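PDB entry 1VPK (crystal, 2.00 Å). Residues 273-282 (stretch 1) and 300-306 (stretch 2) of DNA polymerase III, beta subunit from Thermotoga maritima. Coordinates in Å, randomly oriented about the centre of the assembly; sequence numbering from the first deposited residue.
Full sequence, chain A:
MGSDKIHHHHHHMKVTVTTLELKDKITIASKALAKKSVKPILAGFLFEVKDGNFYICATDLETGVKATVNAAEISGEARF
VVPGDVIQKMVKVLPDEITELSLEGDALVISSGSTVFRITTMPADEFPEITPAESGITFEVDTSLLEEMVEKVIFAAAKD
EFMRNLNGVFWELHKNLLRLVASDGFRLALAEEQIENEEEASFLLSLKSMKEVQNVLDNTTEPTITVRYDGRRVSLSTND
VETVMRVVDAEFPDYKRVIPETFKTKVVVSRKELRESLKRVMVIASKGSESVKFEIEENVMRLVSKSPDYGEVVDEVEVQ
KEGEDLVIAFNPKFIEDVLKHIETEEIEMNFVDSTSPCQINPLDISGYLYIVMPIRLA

Stretch 1 (273-282) ELRESLKRVM
Stretch 2 300-306: VMRLVSK

No hydrogen bond joins this helix to the strand it packs on, and even the serine that touches the strand through its hydroxyl meets carbon: Ser277 OG lies 3.4 Å from Leu303 CG, while its own hydrogen bond is made elsewhere in the structure. The pair illustrates a general principle, that a helix and a strand can pack closely, mainly through apolar side chains, with no hydrogen bond between them, while serine hydroxyls in the contact bond elsewhere.

Residues 273-282 are helical throughout, with phi/psi near -60/-45 that relaxes to -75/-23 at Val281 and -67/-21 at Met282. Backbone hydrogen bonds of the i to i-4 type run from Ser277 N to Glu273 O (3.0 Å) through Met282 N to Leu278 O (3.0 Å); the shortest is Leu278 N to Leu274 O, 2.8 Å. Residues 300-306 are an extended strand, with phi from -143 to -99° and psi from 128 to 163°. The two N-to-C directions are nearly aligned, 21° apart with a signed crossing angle of -21°, and the axes approach to 8.4 Å. Register is set by Val281 and Ser305, whose CA atoms are 5.9 Å apart.

The strand's alternation matches the pattern of contacts from Met301 onward. Met301, Leu303 and Ser305 direct CA-to-CB toward the helix, whereas Arg302, Val304 and Lys306 direct theirs away. On the helix, the contacts come from Leu274, Ser277, Leu278 and Val281, of which Ser277 and Val281 direct CA-to-CB toward the strand.

Leu303 is the hub, with the largest covered area of any residue here. Its chi1 is m (-56°) and its chi2 lies between wells at -143°. Leu303 CD1 is 3.7 Å from Leu278 CD2 and 4.1 Å from Leu274 CD1. Leu278 (m, t) starts away from the strand at CA-to-CB, yet its end comes nearer; Leu274 (t, p) starts sideways and likewise closes in. Leu274 CD1 also sits 4.1 Å from Met301 CE, a methyl reached through a t, t, p side chain.

Farther along, Val281 (m) points toward the strand. Its CG1 is 3.8 Å from Leu303 CB and 3.7 Å from Leu303 O, so this branch rests on both side chain and backbone. Val281 O then lies 3.7 Å from Ser305 CB, and the two CB atoms of Val281 and Ser305 are 4.2 Å apart. Ser277 and Ser305 are both t, and Ser305 OG, too, is hydrogen-bonded elsewhere. Both serines therefore pack against the other stretch without a hydrogen bond to it, and a modest 283 Å² is buried in all.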

# COMPACT_ATOMS: atom_id res chain seq x y z
N GLU A 273 14.88 -4.90 -18.99
CA GLU A 273 16.35 -4.88 -18.72
C GLU A 273 16.83 -3.57 -18.08
O GLU A 273 17.49 -3.55 -17.03
CB GLU A 273 17.10 -5.12 -20.07
CG GLU A 273 18.60 -4.82 -20.16
CD GLU A 273 19.25 -5.11 -21.57
OE1 GLU A 273 18.62 -5.02 -22.69
OE2 GLU A 273 20.48 -5.38 -21.53
N LEU A 274 16.42 -2.47 -18.66
CA LEU A 274 16.74 -1.17 -18.09
C LEU A 274 16.01 -0.90 -16.78
O LEU A 274 16.59 -0.31 -15.87
CB LEU A 274 16.40 -0.10 -19.09
CG LEU A 274 16.77 1.33 -18.70
CD1 LEU A 274 18.24 1.47 -18.42
CD2 LEU A 274 16.35 2.26 -19.82
N ARG A 275 14.72 -1.24 -16.70
CA ARG A 275 13.96 -1.11 -15.44
C ARG A 275 14.65 -1.86 -14.30
O ARG A 275 14.81 -1.34 -13.20
CB ARG A 275 12.52 -1.61 -15.63
CG ARG A 275 11.57 -1.53 -14.42
CD ARG A 275 10.52 -2.72 -14.39
NE ARG A 275 9.90 -2.93 -15.71
CZ ARG A 275 9.44 -4.08 -16.21
NH1 ARG A 275 9.47 -5.20 -15.49
NH2 ARG A 275 8.93 -4.10 -17.45
N GLU A 276 15.11 -3.07 -14.58
CA GLU A 276 15.77 -3.86 -13.56
C GLU A 276 17.13 -3.26 -13.17
O GLU A 276 17.54 -3.28 -12.01
CB GLU A 276 15.89 -5.32 -14.02
CG GLU A 276 14.58 -6.05 -13.98
CD GLU A 276 14.61 -7.46 -14.63
OE1 GLU A 276 15.63 -7.89 -15.22
OE2 GLU A 276 13.56 -8.12 -14.56
N SER A 277 17.83 -2.72 -14.14
CA SER A 277 19.13 -2.07 -13.90
C SER A 277 18.92 -0.82 -13.09
O SER A 277 19.66 -0.57 -12.14
CB SER A 277 19.80 -1.72 -15.24
OG SER A 277 21.10 -1.20 -15.05
N LEU A 278 17.90 -0.02 -13.46
CA LEU A 278 17.57 1.19 -12.67
C LEU A 278 17.24 0.84 -11.22
O LEU A 278 17.74 1.47 -10.27
CB LEU A 278 16.43 1.98 -13.33
CG LEU A 278 16.96 2.71 -14.57
CD1 LEU A 278 15.85 3.14 -15.50
CD2 LEU A 278 17.85 3.91 -14.21
N LYS A 279 16.45 -0.21 -11.02
CA LYS A 279 16.17 -0.67 -9.65
C LYS A 279 17.45 -1.01 -8.84
O LYS A 279 17.56 -0.67 -7.65
CB LYS A 279 15.25 -1.87 -9.66
CG LYS A 279 13.78 -1.57 -9.93
CD LYS A 279 12.94 -2.75 -9.34
N ARG A 280 18.40 -1.68 -9.48
CA ARG A 280 19.67 -2.04 -8.82
C ARG A 280 20.45 -0.78 -8.40
O ARG A 280 20.91 -0.70 -7.27
CB ARG A 280 20.52 -3.01 -9.70
CG ARG A 280 19.80 -4.32 -9.88
CD ARG A 280 20.55 -5.43 -10.59
NE ARG A 280 20.81 -5.19 -12.00
CZ ARG A 280 20.14 -5.75 -13.03
NH1 ARG A 280 19.14 -6.59 -12.85
NH2 ARG A 280 20.49 -5.47 -14.25
N VAL A 281 20.58 0.21 -9.28
CA VAL A 281 21.39 1.36 -8.96
C VAL A 281 20.69 2.28 -7.98
O VAL A 281 21.35 3.00 -7.26
CB VAL A 281 21.92 2.14 -10.22
CG1 VAL A 281 22.76 1.20 -11.15
CG2 VAL A 281 20.78 2.80 -11.00
N MET A 282 19.36 2.22 -7.92
CA MET A 282 18.59 2.99 -6.96
C MET A 282 18.79 2.55 -5.55
O MET A 282 18.59 3.33 -4.62
CB MET A 282 17.10 3.02 -7.33
CG MET A 282 16.91 3.98 -8.49
SD MET A 282 15.28 4.23 -9.20
CE MET A 282 14.78 2.73 -10.03
N VAL A 300 27.50 -1.83 -24.85
CA VAL A 300 26.99 -1.86 -23.50
C VAL A 300 26.86 -0.44 -22.99
O VAL A 300 27.47 0.51 -23.52
CB VAL A 300 27.91 -2.67 -22.49
CG1 VAL A 300 28.01 -4.11 -22.88
CG2 VAL A 300 29.30 -2.10 -22.42
N MET A 301 26.08 -0.32 -21.94
CA MET A 301 25.91 0.90 -21.24
C MET A 301 26.12 0.53 -19.78
O MET A 301 25.54 -0.45 -19.33
CB MET A 301 24.48 1.34 -21.52
CG MET A 301 24.08 2.59 -20.98
SD MET A 301 22.49 3.13 -21.65
CE MET A 301 21.31 1.92 -21.14
N ARG A 302 26.99 1.24 -19.07
CA ARG A 302 27.15 1.06 -17.62
C ARG A 302 26.35 2.12 -16.89
O ARG A 302 26.42 3.30 -17.25
CB ARG A 302 28.62 1.16 -17.20
CG ARG A 302 29.59 0.17 -17.92
CD ARG A 302 31.04 0.57 -17.67
NE ARG A 302 31.64 -0.15 -16.55
CZ ARG A 302 32.48 0.37 -15.63
NH1 ARG A 302 32.82 1.66 -15.64
NH2 ARG A 302 32.96 -0.41 -14.66
N LEU A 303 25.61 1.71 -15.86
CA LEU A 303 24.88 2.63 -15.02
C LEU A 303 25.62 2.71 -13.69
O LEU A 303 25.90 1.69 -13.08
CB LEU A 303 23.42 2.19 -14.76
CG LEU A 303 22.38 1.89 -15.85
CD1 LEU A 303 20.99 2.33 -15.50
CD2 LEU A 303 22.77 2.38 -17.19
N VAL A 304 25.92 3.92 -13.24
CA VAL A 304 26.75 4.10 -12.08
C VAL A 304 26.07 5.03 -11.10
O VAL A 304 25.62 6.12 -11.48
CB VAL A 304 28.12 4.69 -12.48
CG1 VAL A 304 28.99 5.00 -11.22
CG2 VAL A 304 28.82 3.75 -13.43
N SER A 305 26.00 4.61 -9.84
CA SER A 305 25.55 5.52 -8.77
C SER A 305 26.48 5.43 -7.55
O SER A 305 27.03 4.38 -7.23
CB SER A 305 24.07 5.27 -8.43
OG SER A 305 23.55 6.28 -7.56
N LYS A 306 26.70 6.57 -6.89
CA LYS A 306 27.62 6.61 -5.76
C LYS A 306 26.98 7.37 -4.64
O LYS A 306 26.28 8.35 -4.86
CB LYS A 306 28.95 7.26 -6.11
CG LYS A 306 29.60 6.72 -7.34
CD LYS A 306 30.95 7.41 -7.64
CE LYS A 306 31.48 6.91 -9.03
NZ LYS A 306 32.96 7.18 -9.16